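Local coordinates for protein alanine racemase (Acinetobacter baumannii, PDB 4QHR) that belongs to the alanine racemase family of fold-type III enzymes, pairing a TIM-barrel domain with a C-terminal beta domain in a two-chain assembly, at residues Arg2-Tyr7 / Ser349-Gln354; Met234-Glu239 / Val269-Gly274; Gly276-Tyr281 / Glu321-His326; Gln284-Ile289 / Asn325-Asp330. One frame throughout, in Å; residues are numbered along the deposited sequence.

Interaction 1 of 4, residues Arg2-Tyr7 / Ser349-Gln354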
loop_
_atom_site.group_PDB
_atom_site.type_symbol
_atom_site.label_atom_id
_atom_site.label_comp_id
_atom_site.label_asym_id
_atom_site.label_seq_id
_atom_site.Cartn_x
_atom_site.Cartn_y
_atom_site.Cartn_z
ATOM N N ARG A 2 18.161 -6.609 -4.242
ATOM C CA ARG A 2 17.070 -5.958 -4.968
ATOM C C ARG A 2 17.002 -4.500 -4.595
ATOM O O ARG A 2 17.081 -4.137 -3.415
ATOM C CB ARG A 2 15.698 -6.645 -4.629
ATOM C CG ARG A 2 14.550 -6.142 -5.500
ATOM C CD ARG A 2 13.329 -6.943 -5.200
ATOM N NE ARG A 2 12.101 -6.571 -5.909
ATOM C CZ ARG A 2 11.177 -5.743 -5.424
ATOM N NH1 ARG A 2 11.387 -5.088 -4.262
ATOM N NH2 ARG A 2 10.065 -5.519 -6.118
ATOM N N GLN A 3 16.886 -3.658 -5.608
ATOM C CA GLN A 3 16.820 -2.202 -5.465
ATOM C C GLN A 3 15.391 -1.689 -5.671
ATOM O O GLN A 3 14.841 -1.749 -6.749
ATOM C CB GLN A 3 17.764 -1.553 -6.466
ATOM C CG GLN A 3 19.185 -1.998 -6.236
ATOM C CD GLN A 3 19.724 -1.624 -4.860
ATOM O OE1 GLN A 3 19.468 -0.550 -4.350
ATOM N NE2 GLN A 3 20.448 -2.517 -4.265
ATOM N N ALA A 4 14.822 -1.221 -4.573
ATOM C CA ALA A 4 13.531 -0.532 -4.503
ATOM C C ALA A 4 13.694 0.414 -3.340
ATOM O O ALA A 4 13.893 -0.015 -2.211
ATOM C CB ALA A 4 12.406 -1.533 -4.236
ATOM N N THR A 5 13.635 1.706 -3.623
ATOM C CA THR A 5 14.016 2.762 -2.682
ATOM C C THR A 5 13.063 3.982 -2.666
ATOM O O THR A 5 12.569 4.432 -3.677
ATOM C CB THR A 5 15.414 3.232 -3.057
ATOM O OG1 THR A 5 16.250 2.093 -3.249
ATOM C CG2 THR A 5 16.037 4.084 -1.964
ATOM N N VAL A 6 12.832 4.494 -1.475
ATOM C CA VAL A 6 11.984 5.654 -1.214
ATOM C C VAL A 6 12.911 6.695 -0.577
ATOM O O VAL A 6 13.417 6.464 0.531
ATOM C CB VAL A 6 10.853 5.323 -0.263
ATOM C CG1 VAL A 6 10.149 6.586 0.241
ATOM C CG2 VAL A 6 9.827 4.362 -0.909
ATOM N N TYR A 7 13.133 7.781 -1.297
ATOM C CA TYR A 7 14.015 8.897 -0.902
ATOM C C TYR A 7 13.146 10.040 -0.470
ATOM O O TYR A 7 12.164 10.331 -1.144
ATOM C CB TYR A 7 14.837 9.428 -2.094
ATOM C CG TYR A 7 15.809 8.455 -2.691
ATOM C CD1 TYR A 7 15.425 7.609 -3.730
ATOM C CD2 TYR A 7 17.078 8.378 -2.240
ATOM C CE1 TYR A 7 16.302 6.717 -4.296
ATOM C CE2 TYR A 7 17.952 7.476 -2.783
ATOM C CZ TYR A 7 17.555 6.654 -3.821
ATOM O OH TYR A 7 18.407 5.758 -4.384
ATOM N N SER A 349 6.333 -1.912 3.261
ATOM C CA SER A 349 7.588 -1.825 4.000
ATOM C C SER A 349 8.771 -2.376 3.186
ATOM O O SER A 349 9.891 -2.249 3.624
ATOM C CB SER A 349 7.551 -2.578 5.342
ATOM O OG SER A 349 7.300 -3.958 5.079
ATOM N N ARG A 350 8.554 -2.928 1.999
ATOM C CA ARG A 350 9.662 -3.577 1.274
ATOM C C ARG A 350 10.727 -2.552 0.789
ATOM O O ARG A 350 11.936 -2.753 1.064
ATOM C CB ARG A 350 9.134 -4.450 0.144
ATOM C CG ARG A 350 10.269 -5.135 -0.598
ATOM C CD ARG A 350 9.776 -6.432 -1.188
ATOM N NE ARG A 350 8.867 -6.144 -2.294
ATOM C CZ ARG A 350 8.211 -7.044 -3.009
ATOM N NH1 ARG A 350 8.248 -8.318 -2.712
ATOM N NH2 ARG A 350 7.458 -6.631 -4.006
ATOM N N PRO A 351 10.311 -1.458 0.111
ATOM C CA PRO A 351 11.340 -0.474 -0.246
ATOM C C PRO A 351 12.179 0.067 0.914
ATOM O O PRO A 351 11.658 0.332 1.977
ATOM C CB PRO A 351 10.521 0.661 -0.913
ATOM C CG PRO A 351 9.328 -0.060 -1.460
ATOM C CD PRO A 351 8.995 -1.042 -0.393
ATOM N N VAL A 352 13.474 0.256 0.681
ATOM C CA VAL A 352 14.353 0.929 1.652
ATOM C C VAL A 352 14.081 2.424 1.677
ATOM O O VAL A 352 13.953 3.032 0.606
ATOM C CB VAL A 352 15.852 0.658 1.335
ATOM C CG1 VAL A 352 16.727 1.390 2.315
ATOM C CG2 VAL A 352 16.107 -0.832 1.456
ATOM N N ARG A 353 13.956 3.006 2.879
ATOM C CA ARG A 353 13.778 4.436 3.028
ATOM C C ARG A 353 15.145 5.088 3.248
ATOM O O ARG A 353 15.915 4.616 4.087
ATOM C CB ARG A 353 12.892 4.778 4.204
ATOM C CG ARG A 353 11.424 4.839 3.886
ATOM C CD ARG A 353 10.842 3.521 3.391
ATOM N NE ARG A 353 9.398 3.628 3.194
ATOM C CZ ARG A 353 8.620 2.614 2.804
ATOM N NH1 ARG A 353 9.136 1.396 2.544
ATOM N NH2 ARG A 353 7.317 2.832 2.672
ATOM N N GLN A 354 15.411 6.155 2.502
ATOM C CA GLN A 354 16.632 6.963 2.611
ATOM C C GLN A 354 16.310 8.458 2.680
ATOM O O GLN A 354 15.711 9.038 1.739
ATOM C CB GLN A 354 17.546 6.676 1.395
ATOM C CG GLN A 354 18.985 7.185 1.533
ATOM C CD GLN A 354 19.891 6.915 0.306
ATOM O OE1 GLN A 354 20.033 5.757 -0.138
ATOM N NE2 GLN A 354 20.563 7.999 -0.234
#
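A parallel strand pair joins the two ends of the chain in the beta domain: Thr-5, Val-6 and Tyr-7 lie in register with Val-352, Arg-353 and Gln-354. Three backbone hydrogen bonds hold it, Val-352 N to Ala-4 O at 2.9 Å, Val-6 N to Val-352 O at 2.8 Å and Gln-354 N to Val-6 O at 2.8 Å. Val-6 shares its face with Arg-353. Its CG2 rests on Pro-351 CB at 3.8 Å and sits over one face of the Arg-353 guanidinium, toward the rim. The bend at chi2 (62°) sets CD of Arg-353 beside Val-6 CB. The guanidinium is held by its own segment, NH1 donating to Pro-351 O at 2.8 Å, and NH1 also bonds Ser-348 O. On the face with Thr-5 and Val-352, Tyr-7 and Gln-354 run side by side; NE2 of Gln-354 lies at the ring edge, 3.7 Å from Tyr-7 CE2, while Thr-5 CG2 covers one ring face. Ahead of the strands, Arg-2 and Arg-350 cross at about a right angle with NH1 of Arg-2 only 3.4 Å from NE of Arg-350. Asp-275 forms a salt bridge with each, which probably offsets the repulsion, and Arg-350 also pairs with Asp-303 and with Glu-62 of the second subunit. Strand 4-8 is thus flanked by strand 352-355 and, through Thr-5 and Tyr-7, by antiparallel strand 234-246.

Interaction 2 of 4, residues Met234-Glu239 / Val269-Gly274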
loop_
_atom_site.group_PDB
_atom_site.type_symbol
_atom_site.label_atom_id
_atom_site.label_comp_id
_atom_site.label_asym_id
_atom_site.label_seq_id
_atom_site.Cartn_x
_atom_site.Cartn_y
_atom_site.Cartn_z
ATOM N N MET A 234 9.166 13.182 -2.156
ATOM C CA MET A 234 9.457 11.779 -2.336
ATOM C C MET A 234 9.876 11.449 -3.773
ATOM O O MET A 234 9.154 11.794 -4.720
ATOM C CB MET A 234 8.220 10.909 -2.011
ATOM C CG MET A 234 8.487 9.428 -2.078
ATOM S SD MET A 234 7.123 8.270 -1.842
ATOM C CE MET A 234 6.489 8.756 -0.228
ATOM N N THR A 235 10.995 10.737 -3.891
ATOM C CA THR A 235 11.323 10.001 -5.117
ATOM C C THR A 235 11.265 8.497 -4.861
ATOM O O THR A 235 11.905 7.970 -3.901
ATOM C CB THR A 235 12.690 10.416 -5.647
ATOM O OG1 THR A 235 12.702 11.837 -5.745
ATOM C CG2 THR A 235 12.889 9.849 -7.057
ATOM N N PHE A 236 10.533 7.777 -5.709
ATOM C CA PHE A 236 10.337 6.324 -5.550
ATOM C C PHE A 236 11.072 5.698 -6.745
ATOM O O PHE A 236 10.701 5.930 -7.901
ATOM C CB PHE A 236 8.827 6.036 -5.549
ATOM C CG PHE A 236 8.415 4.585 -5.298
ATOM C CD1 PHE A 236 9.202 3.662 -4.581
ATOM C CD2 PHE A 236 7.182 4.165 -5.739
ATOM C CE1 PHE A 236 8.740 2.355 -4.368
ATOM C CE2 PHE A 236 6.727 2.876 -5.547
ATOM C CZ PHE A 236 7.508 1.970 -4.873
ATOM N N THR A 237 12.131 4.932 -6.450
ATOM C CA THR A 237 12.937 4.268 -7.493
ATOM C C THR A 237 13.054 2.746 -7.412
ATOM O O THR A 237 12.803 2.123 -6.398
ATOM C CB THR A 237 14.365 4.863 -7.585
ATOM O OG1 THR A 237 15.185 4.405 -6.496
ATOM C CG2 THR A 237 14.297 6.404 -7.639
ATOM N N ALA A 238 13.438 2.148 -8.551
ATOM C CA ALA A 238 13.820 0.751 -8.632
ATOM C C ALA A 238 14.863 0.615 -9.783
ATOM O O ALA A 238 15.364 1.611 -10.279
ATOM C CB ALA A 238 12.591 -0.156 -8.821
ATOM N N GLU A 239 15.227 -0.587 -10.161
ATOM C CA GLU A 239 16.227 -0.804 -11.193
ATOM C C GLU A 239 15.782 -1.842 -12.200
ATOM O O GLU A 239 14.920 -2.719 -11.945
ATOM C CB GLU A 239 17.591 -1.239 -10.563
ATOM C CG GLU A 239 18.385 -0.062 -9.999
ATOM C CD GLU A 239 19.690 -0.511 -9.393
ATOM O OE1 GLU A 239 20.094 -1.694 -9.633
ATOM O OE2 GLU A 239 20.300 0.307 -8.690
ATOM N N VAL A 269 11.604 -4.294 -14.415
ATOM C CA VAL A 269 12.007 -3.437 -13.332
ATOM C C VAL A 269 11.616 -4.065 -11.994
ATOM O O VAL A 269 10.551 -4.678 -11.885
ATOM C CB VAL A 269 11.302 -2.077 -13.457
ATOM C CG1 VAL A 269 11.621 -1.195 -12.280
ATOM C CG2 VAL A 269 11.737 -1.387 -14.754
ATOM N N SER A 270 12.446 -3.864 -10.976
ATOM C CA SER A 270 12.241 -4.457 -9.698
ATOM C C SER A 270 11.298 -3.620 -8.809
ATOM O O SER A 270 11.681 -3.186 -7.733
ATOM C CB SER A 270 13.565 -4.680 -8.969
ATOM O OG SER A 270 14.303 -3.455 -8.793
ATOM N N ILE A 271 10.076 -3.460 -9.262
ATOM C CA ILE A 271 9.012 -2.919 -8.397
ATOM C C ILE A 271 7.696 -3.517 -8.806
ATOM O O ILE A 271 7.533 -3.861 -9.992
ATOM C CB ILE A 271 8.963 -1.406 -8.519
ATOM C CG1 ILE A 271 8.489 -0.809 -7.212
ATOM C CG2 ILE A 271 8.038 -0.940 -9.673
ATOM C CD1 ILE A 271 9.544 -0.855 -6.132
ATOM N N GLY A 272 6.750 -3.643 -7.857
ATOM C CA GLY A 272 5.385 -4.022 -8.212
ATOM C C GLY A 272 4.434 -3.633 -7.106
ATOM O O GLY A 272 4.812 -2.856 -6.205
ATOM N N TYR A 273 3.227 -4.182 -7.115
ATOM C CA TYR A 273 2.250 -3.752 -6.143
ATOM C C TYR A 273 2.556 -4.227 -4.763
ATOM O O TYR A 273 2.021 -3.665 -3.831
ATOM C CB TYR A 273 0.788 -4.021 -6.533
ATOM C CG TYR A 273 0.480 -5.497 -6.695
ATOM C CD1 TYR A 273 0.238 -6.312 -5.619
ATOM C CD2 TYR A 273 0.396 -6.056 -7.978
ATOM C CE1 TYR A 273 -0.061 -7.676 -5.795
ATOM C CE2 TYR A 273 0.084 -7.366 -8.163
ATOM C CZ TYR A 273 -0.105 -8.172 -7.087
ATOM O OH TYR A 273 -0.361 -9.519 -7.363
ATOM N N GLY A 274 3.439 -5.225 -4.630
ATOM C CA GLY A 274 3.953 -5.665 -3.334
ATOM C C GLY A 274 4.874 -4.669 -2.674
ATOM O O GLY A 274 5.154 -4.789 -1.452
#
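The hydroxyl of Ser-270 is gripped from two backbones: Glu-239 N donates a weak but fairly straight bond to OG at 3.3 Å, and OG is also hydrogen-bonded to the carbonyl oxygen of Gln-3. With chi1 at 58°, OG sits between the backbone N and the carbonyl carbon of its own residue. The firmer link is Ser-270 N to Glu-239 O at 2.9 Å, and the same oxygen takes a CA-H...O contact from Val-269. Here strand 264-269 leaves its antiparallel partner 234-246, as Ser-270 forms the centre of an inverse gamma turn. Beneath the polar link, Ala-238 CB points into the bend, 3.3 Å from Ser-270 O, 3.7 Å from Val-269 CG1 and 3.8 Å from Ile-271 CB. Farther along, Ile-271 and Phe-236 reach toward each other tip to tip. Phe-236 CG lies anti to the backbone N (chi1 -176°), and the ring ends with CZ 3.7 Å from Ile-271 CD1. Trp-323 meets the same ring, with the two planes at about 60°, and Ile-305 packs on both Val-269 and Ile-271. The contact therefore divides in two: the serine hydroxyl links Gln-3, just ahead of strand 4-8, to Glu-239 of strand 234-246, and these polar bonds fix the turn, while Ala-238, Ile-271 and Phe-236 make buried carbon contacts.

Interaction 3 of 4, residues Gly276-Tyr281 / Glu321-His326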
loop_
_atom_site.group_PDB
_atom_site.type_symbol
_atom_site.label_atom_id
_atom_site.label_comp_id
_atom_site.label_asym_id
_atom_site.label_seq_id
_atom_site.Cartn_x
_atom_site.Cartn_y
_atom_site.Cartn_z
ATOM N N GLY A 276 3.969 -1.412 -3.197
ATOM C CA GLY A 276 3.045 -0.287 -3.188
ATOM C C GLY A 276 2.994 0.485 -4.499
ATOM O O GLY A 276 2.335 1.495 -4.562
ATOM N N TYR A 277 3.645 0.000 -5.562
ATOM C CA TYR A 277 3.421 0.580 -6.868
ATOM C C TYR A 277 2.050 0.109 -7.400
ATOM O O TYR A 277 1.796 -1.089 -7.364
ATOM C CB TYR A 277 4.532 0.146 -7.812
ATOM C CG TYR A 277 4.526 0.884 -9.142
ATOM C CD1 TYR A 277 4.931 2.209 -9.228
ATOM C CD2 TYR A 277 4.115 0.272 -10.283
ATOM C CE1 TYR A 277 4.936 2.892 -10.440
ATOM C CE2 TYR A 277 4.140 0.927 -11.514
ATOM C CZ TYR A 277 4.534 2.244 -11.585
ATOM O OH TYR A 277 4.542 2.887 -12.817
ATOM N N PRO A 278 1.164 1.033 -7.846
ATOM C CA PRO A 278 -0.221 0.638 -8.086
ATOM C C PRO A 278 -0.350 -0.256 -9.307
ATOM O O PRO A 278 0.430 -0.106 -10.239
ATOM C CB PRO A 278 -0.956 1.955 -8.338
ATOM C CG PRO A 278 -0.038 3.038 -7.957
ATOM C CD PRO A 278 1.359 2.496 -8.010
ATOM N N ARG A 279 -1.326 -1.159 -9.276
ATOM C CA ARG A 279 -1.478 -2.188 -10.284
ATOM C C ARG A 279 -2.351 -1.755 -11.434
ATOM O O ARG A 279 -1.990 -2.023 -12.596
ATOM C CB ARG A 279 -2.136 -3.452 -9.669
ATOM C CG ARG A 279 -2.409 -4.587 -10.608
ATOM C CD ARG A 279 -3.020 -5.824 -9.927
ATOM N NE ARG A 279 -3.516 -6.750 -10.951
ATOM C CZ ARG A 279 -4.720 -6.658 -11.547
ATOM N NH1 ARG A 279 -5.610 -5.713 -11.194
ATOM N NH2 ARG A 279 -5.075 -7.547 -12.465
ATOM N N ALA A 280 -3.500 -1.173 -11.135
ATOM C CA ALA A 280 -4.558 -1.117 -12.137
ATOM C C ALA A 280 -4.689 0.302 -12.739
ATOM O O ALA A 280 -5.014 1.243 -12.044
ATOM C CB ALA A 280 -5.875 -1.606 -11.548
ATOM N N TYR A 281 -4.412 0.432 -14.019
ATOM C CA TYR A 281 -4.378 1.727 -14.664
ATOM C C TYR A 281 -5.557 1.926 -15.576
ATOM O O TYR A 281 -6.081 0.982 -16.117
ATOM C CB TYR A 281 -3.050 1.879 -15.381
ATOM C CG TYR A 281 -1.975 2.002 -14.381
ATOM C CD1 TYR A 281 -1.412 0.872 -13.820
ATOM C CD2 TYR A 281 -1.538 3.249 -13.932
ATOM C CE1 TYR A 281 -0.399 0.957 -12.857
ATOM C CE2 TYR A 281 -0.524 3.347 -12.953
ATOM C CZ TYR A 281 0.040 2.186 -12.427
ATOM O OH TYR A 281 1.044 2.249 -11.455
ATOM N N GLU A 321 12.770 5.766 -12.240
ATOM C CA GLU A 321 11.976 6.575 -11.343
ATOM C C GLU A 321 10.495 6.300 -11.536
ATOM O O GLU A 321 9.945 6.503 -12.634
ATOM C CB GLU A 321 12.270 8.063 -11.564
ATOM C CG GLU A 321 11.384 8.989 -10.717
ATOM C CD GLU A 321 11.719 10.464 -10.975
ATOM O OE1 GLU A 321 12.931 10.738 -11.158
ATOM O OE2 GLU A 321 10.802 11.302 -11.044
ATOM N N LEU A 322 9.827 5.858 -10.469
ATOM C CA LEU A 322 8.401 5.582 -10.534
ATOM C C LEU A 322 7.616 6.842 -10.269
ATOM O O LEU A 322 6.635 7.126 -10.940
ATOM C CB LEU A 322 8.050 4.469 -9.585
ATOM C CG LEU A 322 8.952 3.294 -9.935
ATOM C CD1 LEU A 322 9.195 2.504 -8.707
ATOM C CD2 LEU A 322 8.403 2.527 -11.132
ATOM N N TRP A 323 8.069 7.646 -9.322
ATOM C CA TRP A 323 7.662 9.015 -9.272
ATOM C C TRP A 323 8.661 9.798 -8.489
ATOM O O TRP A 323 9.475 9.212 -7.748
ATOM C CB TRP A 323 6.253 9.154 -8.692
ATOM C CG TRP A 323 5.998 8.610 -7.308
ATOM C CD1 TRP A 323 6.340 9.200 -6.108
ATOM C CD2 TRP A 323 5.215 7.475 -6.981
ATOM N NE1 TRP A 323 5.846 8.443 -5.066
ATOM C CE2 TRP A 323 5.162 7.380 -5.586
ATOM C CE3 TRP A 323 4.581 6.488 -7.748
ATOM C CZ2 TRP A 323 4.486 6.348 -4.931
ATOM C CZ3 TRP A 323 3.911 5.467 -7.088
ATOM C CH2 TRP A 323 3.863 5.427 -5.688
ATOM N N GLY A 324 8.645 11.116 -8.684
ATOM C CA GLY A 324 9.592 12.021 -8.041
ATOM C C GLY A 324 9.613 13.359 -8.785
ATOM O O GLY A 324 8.581 13.914 -9.093
ATOM N N ASN A 325 10.789 13.895 -9.070
ATOM C CA ASN A 325 10.834 15.192 -9.774
ATOM C C ASN A 325 10.606 15.116 -11.302
ATOM O O ASN A 325 10.307 16.151 -11.936
ATOM C CB ASN A 325 12.160 15.864 -9.537
ATOM C CG ASN A 325 12.307 16.389 -8.146
ATOM O OD1 ASN A 325 13.057 15.824 -7.314
ATOM N ND2 ASN A 325 11.611 17.449 -7.867
ATOM N N HIS A 326 10.767 13.930 -11.892
ATOM C CA HIS A 326 10.671 13.772 -13.353
ATOM C C HIS A 326 9.394 13.120 -13.769
ATOM O O HIS A 326 8.824 13.553 -14.767
ATOM C CB HIS A 326 11.881 13.006 -13.869
ATOM C CG HIS A 326 13.152 13.554 -13.323
ATOM N ND1 HIS A 326 13.787 12.984 -12.255
ATOM C CD2 HIS A 326 13.828 14.690 -13.605
ATOM C CE1 HIS A 326 14.867 13.695 -11.953
ATOM N NE2 HIS A 326 14.899 14.753 -12.746
HETATM O O HOH W 1 5.302 5.335 -12.835
#
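Tyr-277 CG stands anti to the backbone N (chi1 -170°) and Trp-323 CG lies between its backbone N and carbonyl carbon (chi1 58°); from these starts the far ends of the two side chains come near each other. The phenol ring runs obliquely across Leu-322, whose CB and CD2 each come 3.6 Å from Tyr-277 CE1. On the indole, CZ3 does the touching: it lies 4.0 Å from Tyr-277 CD1 and 4.0 Å from Pro-278 CD, the proline carbon sitting at the edge of the indole, near its plane. Pro-278 CD also covers one face of the Tyr-277 ring, and Tyr-281 OH lies over that ring toward its rim while bonded to Pro-278 O at 2.7 Å. No direct hydrogen bond joins the segments; a water does so, accepting from Tyr-277 OH at 2.6 Å and donating to Leu-322 O at 2.9 Å. Leu-322 and Trp-323 both face Phe-236 in a classic beta bulge, where the chain turns a corner. Beyond it, Glu-321 closes the turn by receiving His-326 ND1 at 2.6 Å and His-326 N, each on a syn lone pair. Leu-343 packs on both Pro-278 and Trp-323, and Arg-346 of the second subunit reaches Pro-278. Between these two segments the direct contacts are thus mainly between carbons, while the water gives the phenol hydroxyl an acceptor and the Leu-322 carbonyl a donor.

Interaction 4 of 4, residues Gln284-Ile289 / Asn325-Asp330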
loop_
_atom_site.group_PDB
_atom_site.type_symbol
_atom_site.label_atom_id
_atom_site.label_comp_id
_atom_site.label_asym_id
_atom_site.label_seq_id
_atom_site.Cartn_x
_atom_site.Cartn_y
_atom_site.Cartn_z
ATOM N N GLN A 284 -2.608 5.105 -20.027
ATOM C CA GLN A 284 -1.208 4.679 -20.090
ATOM C C GLN A 284 -0.344 5.402 -19.009
ATOM O O GLN A 284 -0.435 6.625 -18.810
ATOM C CB GLN A 284 -0.666 4.977 -21.499
ATOM C CG GLN A 284 0.736 4.452 -21.793
ATOM C CD GLN A 284 1.093 4.499 -23.288
ATOM O OE1 GLN A 284 0.750 5.463 -24.039
ATOM N NE2 GLN A 284 1.810 3.471 -23.741
ATOM N N ASN A 285 0.510 4.648 -18.341
ATOM C CA ASN A 285 1.386 5.194 -17.332
ATOM C C ASN A 285 2.826 5.110 -17.845
ATOM O O ASN A 285 3.130 4.298 -18.742
ATOM C CB ASN A 285 1.219 4.393 -16.025
ATOM C CG ASN A 285 1.937 5.045 -14.874
ATOM O OD1 ASN A 285 1.984 6.269 -14.798
ATOM N ND2 ASN A 285 2.610 4.235 -14.035
ATOM N N PHE A 286 3.689 5.946 -17.281
ATOM C CA PHE A 286 5.072 6.054 -17.674
ATOM C C PHE A 286 5.961 6.016 -16.440
ATOM O O PHE A 286 5.522 6.373 -15.344
ATOM C CB PHE A 286 5.294 7.369 -18.446
ATOM C CG PHE A 286 4.501 7.445 -19.734
ATOM C CD1 PHE A 286 3.224 7.909 -19.709
ATOM C CD2 PHE A 286 5.046 7.021 -20.946
ATOM C CE1 PHE A 286 2.446 7.941 -20.882
ATOM C CE2 PHE A 286 4.292 7.068 -22.117
ATOM C CZ PHE A 286 2.974 7.525 -22.068
ATOM N N VAL A 287 7.205 5.602 -16.644
ATOM C CA VAL A 287 8.278 5.817 -15.686
ATOM C C VAL A 287 9.318 6.784 -16.304
ATOM O O VAL A 287 9.329 7.015 -17.527
ATOM C CB VAL A 287 8.962 4.538 -15.268
ATOM C CG1 VAL A 287 7.950 3.558 -14.680
ATOM C CG2 VAL A 287 9.696 3.856 -16.449
ATOM N N ALA A 288 10.211 7.302 -15.475
ATOM C CA ALA A 288 11.240 8.235 -15.936
ATOM C C ALA A 288 12.579 7.532 -15.876
ATOM O O ALA A 288 12.954 6.967 -14.827
ATOM C CB ALA A 288 11.241 9.477 -15.086
ATOM N N ILE A 289 13.288 7.513 -16.997
ATOM C CA ILE A 289 14.603 6.853 -17.096
ATOM C C ILE A 289 15.483 7.685 -18.034
ATOM O O ILE A 289 15.046 7.986 -19.146
ATOM C CB ILE A 289 14.524 5.446 -17.775
ATOM C CG1 ILE A 289 13.566 4.535 -17.039
ATOM C CG2 ILE A 289 15.932 4.831 -17.892
ATOM C CD1 ILE A 289 13.383 3.163 -17.658
ATOM N N ASN A 325 10.789 13.895 -9.070
ATOM C CA ASN A 325 10.834 15.192 -9.774
ATOM C C ASN A 325 10.606 15.116 -11.302
ATOM O O ASN A 325 10.307 16.151 -11.936
ATOM C CB ASN A 325 12.160 15.864 -9.537
ATOM C CG ASN A 325 12.307 16.389 -8.146
ATOM O OD1 ASN A 325 13.057 15.824 -7.314
ATOM N ND2 ASN A 325 11.611 17.449 -7.867
ATOM N N HIS A 326 10.767 13.930 -11.892
ATOM C CA HIS A 326 10.671 13.772 -13.353
ATOM C C HIS A 326 9.394 13.120 -13.769
ATOM O O HIS A 326 8.824 13.553 -14.767
ATOM C CB HIS A 326 11.881 13.006 -13.869
ATOM C CG HIS A 326 13.152 13.554 -13.323
ATOM N ND1 HIS A 326 13.787 12.984 -12.255
ATOM C CD2 HIS A 326 13.828 14.690 -13.605
ATOM C CE1 HIS A 326 14.867 13.695 -11.953
ATOM N NE2 HIS A 326 14.899 14.753 -12.746
ATOM N N ARG A 327 8.930 12.097 -13.066
ATOM C CA ARG A 327 7.549 11.604 -13.258
ATOM C C ARG A 327 6.751 11.995 -12.013
ATOM O O ARG A 327 7.014 11.509 -10.901
ATOM C CB ARG A 327 7.547 10.102 -13.438
ATOM C CG ARG A 327 6.207 9.416 -13.677
ATOM C CD ARG A 327 5.479 9.958 -14.898
ATOM N NE ARG A 327 4.197 9.263 -15.087
ATOM C CZ ARG A 327 3.225 9.667 -15.882
ATOM N NH1 ARG A 327 3.375 10.786 -16.605
ATOM N NH2 ARG A 327 2.087 8.969 -15.931
ATOM N N LEU A 328 5.787 12.886 -12.179
ATOM C CA LEU A 328 5.102 13.488 -11.021
ATOM C C LEU A 328 4.095 12.512 -10.445
ATOM O O LEU A 328 3.301 11.924 -11.193
ATOM C CB LEU A 328 4.446 14.818 -11.364
ATOM C CG LEU A 328 5.417 15.889 -11.852
ATOM C CD1 LEU A 328 4.620 17.015 -12.456
ATOM C CD2 LEU A 328 6.300 16.395 -10.708
ATOM N N VAL A 329 4.148 12.346 -9.109
ATOM C CA VAL A 329 3.247 11.411 -8.418
ATOM C C VAL A 329 1.778 11.651 -8.782
ATOM O O VAL A 329 1.056 10.678 -8.917
ATOM C CB VAL A 329 3.449 11.396 -6.898
ATOM C CG1 VAL A 329 2.912 12.688 -6.279
ATOM C CG2 VAL A 329 2.788 10.194 -6.272
ATOM N N ASP A 330 1.337 12.907 -8.955
ATOM C CA ASP A 330 -0.077 13.161 -9.362
ATOM C C ASP A 330 -0.413 12.723 -10.807
ATOM O O ASP A 330 -1.567 12.456 -11.112
ATOM C CB ASP A 330 -0.479 14.644 -9.162
ATOM C CG ASP A 330 -0.426 15.053 -7.736
ATOM O OD1 ASP A 330 -1.187 14.467 -6.953
ATOM O OD2 ASP A 330 0.393 15.933 -7.412
HETATM O O HOH W 2 -0.032 9.179 -17.800
#
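Arg-327 starts with CB 4.1 Å from Ala-288 CB, and its side chain then runs back along the strand toward Asn-285. CG lies anti to the backbone N (chi1 -179°), 3.5 Å from Phe-286 O, and CD stays beside the same carbonyl oxygen after the bend at chi2. NE is 3.2 Å from Phe-286 O. The guanidinium then lies with one face against Phe-286 CB, which sits over its centre at about 4.0 Å, while the phenyl ring turns its edge to NH2, the two planes 76° apart. At the tip, NH2 donates to Asn-285 OD1 at 2.9 Å; the bond is fairly straight and lies close to both the amide carbonyl plane and the guanidinium plane. NH2 also donates to a water at 2.8 Å, and this water in turn donates to Gln-284 O. Behind the arginine, Ala-288 CB packs on His-326 CB at 3.8 Å. The backbone N of Arg-327 is hydrogen-bonded to Glu-321 OE2, and its side chain leans on Val-332 of helix 329-335, which follows directly, with Leu-328 at the N-cap. One long side chain therefore joins the turn before this helix to residues 284-286. Both oxygens at NH2, an amide oxygen and a water, lie near the guanidinium plane and are neutral, so their dipoles probably stabilise its charge without a salt bridge between these segments.

How the interactions relate
From the N terminus, residues 2-7 wait for almost the whole chain before 349-354 pairs with them, so interaction 1 closes the longest loop and encloses the other three. Within it, interaction 2 closes first, between strand 234-246 and the loop leaving strand 264-269. The chain then enters the loop 276-281, and interactions 3 and 4 follow in series with interaction 2. Their opening segments come in order and their closing segments overlap at Asn-325 and His-326, so these two loops cross. Strand 234-246 is the hub: Thr-237 bonds to Thr-5 of interaction 1, while Phe-236 bonds to Leu-322 and Trp-323 of interaction 3. Glu-321 carries the connection on, reaching Ala-288 and Arg-327 of interaction 4.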